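Local coordinates for protein fiber (PDB 4UE0) that forms the trimeric head domain at the tip of the adenovirus fibre, which probably attaches the virion to a receptor on the host cell, at residues Y53-S58 with Q94-I99; L23-I28 with S58-I63. All blocks are in the same frame, centred on the assembly; numbering follows the deposited sequence. Where two conformers were deposited one is given.

Contact 1: residues Y53-S58 with Q94-I99; sequences YFQADS and QSIISI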
# COMPACT_ATOMS: atom_id res chain seq x y z
N TYR A 53 11.04 15.84 10.13
CA TYR A 53 12.32 15.31 10.57
C TYR A 53 12.30 15.11 12.07
O TYR A 53 11.52 15.74 12.80
CB TYR A 53 13.46 16.25 10.15
CG TYR A 53 13.31 17.63 10.67
CD1 TYR A 53 13.58 17.93 12.00
CD2 TYR A 53 12.82 18.63 9.86
CE1 TYR A 53 13.36 19.18 12.50
CE2 TYR A 53 12.65 19.91 10.36
CZ TYR A 53 12.91 20.18 11.69
OH TYR A 53 12.70 21.45 12.19
N PHE A 54 13.18 14.25 12.55
CA PHE A 54 13.25 13.92 13.95
C PHE A 54 14.50 13.09 14.19
O PHE A 54 15.13 12.57 13.27
CB PHE A 54 11.99 13.16 14.39
CG PHE A 54 11.77 11.88 13.65
CD1 PHE A 54 11.12 11.87 12.41
CD2 PHE A 54 12.21 10.68 14.19
CE1 PHE A 54 10.94 10.69 11.73
CE2 PHE A 54 12.02 9.51 13.52
CZ PHE A 54 11.39 9.51 12.30
N GLN A 55 14.83 12.94 15.46
CA GLN A 55 15.99 12.16 15.85
C GLN A 55 15.53 10.74 16.12
O GLN A 55 14.58 10.49 16.88
CB GLN A 55 16.67 12.81 17.05
CG GLN A 55 18.10 12.36 17.29
CD GLN A 55 18.75 13.18 18.39
OE1 GLN A 55 18.13 14.09 18.95
NE2 GLN A 55 19.99 12.86 18.69
N ALA A 56 16.21 9.80 15.48
CA ALA A 56 15.78 8.41 15.49
C ALA A 56 16.25 7.74 16.72
O ALA A 56 17.33 8.03 17.21
CB ALA A 56 16.32 7.66 14.30
N ASP A 57 15.41 6.81 17.14
CA ASP A 57 15.72 5.80 18.13
C ASP A 57 16.52 4.64 17.48
O ASP A 57 16.55 4.48 16.24
CB ASP A 57 14.39 5.26 18.70
CG ASP A 57 13.38 4.87 17.59
OD1 ASP A 57 12.77 5.75 16.96
OD2 ASP A 57 13.22 3.67 17.35
N SER A 58 17.13 3.82 18.33
CA SER A 58 17.92 2.67 17.87
C SER A 58 17.16 1.73 16.91
O SER A 58 17.72 1.26 15.89
CB SER A 58 18.38 1.87 19.10
OG SER A 58 17.27 1.34 19.82
N GLN A 94 23.20 10.81 9.97
CA GLN A 94 23.52 10.58 11.37
C GLN A 94 22.27 9.99 12.00
O GLN A 94 21.75 9.03 11.46
CB GLN A 94 24.04 11.86 12.04
CG GLN A 94 25.26 12.39 11.31
CD GLN A 94 25.80 13.64 11.93
OE1 GLN A 94 25.36 14.76 11.62
NE2 GLN A 94 26.76 13.47 12.81
N SER A 95 21.79 10.56 13.08
CA SER A 95 20.62 10.05 13.78
C SER A 95 19.33 10.76 13.35
O SER A 95 18.28 10.46 13.89
CB SER A 95 20.86 10.15 15.29
OG SER A 95 21.16 11.49 15.66
N ILE A 96 19.41 11.65 12.35
CA ILE A 96 18.26 12.44 11.94
C ILE A 96 17.59 11.77 10.75
O ILE A 96 18.19 11.61 9.70
CB ILE A 96 18.64 13.88 11.53
CG1 ILE A 96 19.38 14.63 12.64
CG2 ILE A 96 17.39 14.67 11.11
CD1 ILE A 96 18.57 14.81 13.91
N ILE A 97 16.33 11.40 10.94
CA ILE A 97 15.50 10.90 9.85
C ILE A 97 14.70 12.05 9.25
O ILE A 97 14.10 12.85 9.99
CB ILE A 97 14.57 9.78 10.36
CG1 ILE A 97 15.44 8.63 10.86
CG2 ILE A 97 13.60 9.33 9.25
CD1 ILE A 97 14.72 7.41 11.38
N SER A 98 14.69 12.13 7.92
CA SER A 98 13.92 13.10 7.18
C SER A 98 12.94 12.39 6.24
O SER A 98 13.33 11.52 5.47
CB SER A 98 14.86 13.98 6.36
OG SER A 98 15.70 14.74 7.20
N ILE A 99 11.68 12.81 6.36
CA ILE A 99 10.59 12.37 5.50
C ILE A 99 10.26 13.57 4.62
O ILE A 99 9.73 14.57 5.10
CB ILE A 99 9.35 11.96 6.33
CG1 ILE A 99 9.68 10.83 7.31
CG2 ILE A 99 8.21 11.53 5.41
CD1 ILE A 99 8.62 10.57 8.35
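F54 lays one face of its ring against I97, whose CB sits 4.1 Å from the ring centroid and close to the ring normal, a CH-pi contact. The two belong to neighbouring antiparallel strands, 51-55 and 96-101, in one of the two four-stranded sheets of this fibre head, and they form a hydrogen-bonded pair. F54 N gives to I97 O, and I97 N returns a bond to F54 O at 2.9 Å, almost along the C=O axis. Because F54 CG takes the crowded position between the backbone N and the carbonyl carbon (chi1 59°), the ring lies alongside I97, pointing the same way, and its edge reaches I99 CD1. Phenylalanine and branched isoleucine suit this buried face, where L60 from the helix 58-61 and L23 from the other sheet also touch the ring.

The opposite face, carrying Y53, Q55, I96 and S98, is more exposed and mixed in character. Here the Q55 chain, anti to its backbone N, runs extended past S95 OG, while Y53 meets the ring of F16 edge-to-face. Beyond Q55 the strand ends but the pairing continues: A56 N donates to S95 O at 2.7 Å, a nearly straight bond of 171°. Small enough to follow that close approach, A56 turns its methyl onto I97, and CB meets I97 CD1 at 3.3 Å, tighter than usual van der Waals contact.

Contact 2: residues L23-I28 with S58-I63; sequences LGWQII and SGLESI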
# COMPACT_ATOMS: atom_id res chain seq x y z
N LEU A 23 5.07 5.83 13.12
CA LEU A 23 5.88 4.96 12.25
C LEU A 23 6.05 3.58 12.84
O LEU A 23 6.18 3.43 14.05
CB LEU A 23 7.25 5.58 12.04
CG LEU A 23 7.27 6.98 11.43
CD1 LEU A 23 8.67 7.60 11.55
CD2 LEU A 23 6.84 6.90 9.99
N GLY A 24 6.04 2.60 11.96
CA GLY A 24 6.37 1.23 12.30
C GLY A 24 7.48 0.77 11.40
O GLY A 24 7.61 1.23 10.26
N TRP A 25 8.29 -0.13 11.90
CA TRP A 25 9.37 -0.69 11.10
C TRP A 25 9.49 -2.17 11.37
O TRP A 25 9.10 -2.67 12.45
CB TRP A 25 10.70 0.03 11.38
CG TRP A 25 11.15 -0.07 12.81
CD1 TRP A 25 10.90 0.82 13.84
CD2 TRP A 25 11.92 -1.13 13.38
NE1 TRP A 25 11.46 0.36 15.00
CE2 TRP A 25 12.09 -0.83 14.75
CE3 TRP A 25 12.47 -2.31 12.88
CZ2 TRP A 25 12.81 -1.68 15.62
CZ3 TRP A 25 13.18 -3.16 13.74
CH2 TRP A 25 13.35 -2.84 15.10
N GLN A 26 10.00 -2.89 10.36
CA GLN A 26 10.27 -4.33 10.49
C GLN A 26 11.49 -4.70 9.67
O GLN A 26 11.76 -4.12 8.61
CB GLN A 26 9.09 -5.22 10.02
CG GLN A 26 7.67 -4.74 10.30
CD GLN A 26 6.66 -5.34 9.33
OE1 GLN A 26 5.72 -4.67 8.88
NE2 GLN A 26 6.86 -6.61 8.98
N ILE A 27 12.25 -5.66 10.19
CA ILE A 27 13.33 -6.31 9.45
C ILE A 27 12.93 -7.79 9.38
O ILE A 27 12.74 -8.44 10.41
CB ILE A 27 14.70 -6.15 10.12
CG1 ILE A 27 15.01 -4.67 10.27
CG2 ILE A 27 15.77 -6.87 9.29
CD1 ILE A 27 16.31 -4.38 11.00
N ILE A 28 12.82 -8.29 8.16
CA ILE A 28 12.48 -9.67 7.94
C ILE A 28 13.68 -10.36 7.29
O ILE A 28 13.92 -10.19 6.12
CB ILE A 28 11.22 -9.79 7.06
CG1 ILE A 28 10.04 -9.03 7.71
CG2 ILE A 28 10.87 -11.25 6.85
CD1 ILE A 28 8.89 -8.77 6.77
N SER A 58 17.13 3.82 18.33
CA SER A 58 17.92 2.67 17.87
C SER A 58 17.16 1.73 16.91
O SER A 58 17.72 1.26 15.89
CB SER A 58 18.38 1.87 19.10
OG SER A 58 17.27 1.34 19.82
N GLY A 59 15.90 1.45 17.27
CA GLY A 59 15.08 0.53 16.49
C GLY A 59 14.95 1.04 15.07
O GLY A 59 15.26 0.36 14.10
N LEU A 60 14.51 2.27 14.93
CA LEU A 60 14.24 2.81 13.62
C LEU A 60 15.52 2.98 12.81
O LEU A 60 15.56 2.75 11.58
CB LEU A 60 13.54 4.13 13.79
CG LEU A 60 12.88 4.72 12.58
CD1 LEU A 60 11.97 3.75 11.82
CD2 LEU A 60 12.08 5.90 13.09
N GLU A 61 16.58 3.39 13.47
CA GLU A 61 17.82 3.57 12.75
C GLU A 61 18.25 2.25 12.10
O GLU A 61 18.95 2.29 11.09
CB GLU A 61 18.93 4.06 13.66
CG GLU A 61 18.99 5.55 13.93
CD GLU A 61 20.27 5.94 14.64
OE1 GLU A 61 20.45 5.49 15.79
OE2 GLU A 61 21.10 6.67 14.07
N SER A 62 17.85 1.10 12.68
CA SER A 62 18.34 -0.21 12.23
C SER A 62 17.88 -0.59 10.82
O SER A 62 18.46 -1.50 10.23
CB SER A 62 17.98 -1.31 13.26
OG SER A 62 16.59 -1.69 13.28
N ILE A 63 16.86 0.09 10.28
CA ILE A 63 16.37 -0.28 8.97
C ILE A 63 17.08 0.50 7.85
O ILE A 63 16.87 0.22 6.66
CB ILE A 63 14.83 -0.15 8.82
CG1 ILE A 63 14.38 1.33 8.83
CG2 ILE A 63 14.09 -0.97 9.87
CD1 ILE A 63 12.96 1.53 8.40
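The indole of W25 lies flat against the single short turn of helix 58-61, one face covered largely by backbone, with S62 OG joining it over the six-membered ring. G59 O stands 3.4 Å above the ring plane, over its centre, and G59 CA comes to 3.3 Å from W25 CZ2. G59, with no side chain, suits this place and lets the backbone lie directly on the ring. Next along, L60 CA points at the five-membered ring from 4.1 Å, close to its normal, as a CH-pi contact, and L60 CD1 meets W25 CD1 obliquely, from the same side of the ring. I63 CG2 completes the grip, 3.7 Å from W25 CE3, and also packs on I27 CG1.

This short helix follows strand 51-55 and plugs the interior side of strand 19-29, part of the antiparallel sandwich of the head, with L23, W25 and I27 all turned toward it.

Around this shell, hydrogen bonds fix the turn. S62 OG donates to G59 O at 2.6 Å, in the carbonyl plane, and S62 N gives to the same oxygen, so that acceptor is gripped twice while it rests on the indole; serine has the short reach this requires. S62 OG also lies 3.5 Å from I27 CD1. At the helix start, D57 is the N-cap, its OD2 accepting from L60 N.

From the N terminus, the chain runs through strand 8-16 and then strand 19-29, which holds the first half of contact 2, passes through strand 34-40 and then enters strand 51-55, which leads directly into the helix 58-61. Contact 2 closes that 29-residue loop by bringing the helix back onto residues 23-28. Contact 1 opens within it, at 53-58, and closes only after strands 70-77 and 83-93 have been made, so the two closures cross rather than nest and share S58. Contact 1 lies within one sheet, whereas contact 2 ties the helix to the other. They meet in the interior between the sheets, where F54 CZ lies 3.4 Å from L23 CD1 and I97 CD1 lies 3.5 Å from L60 CG.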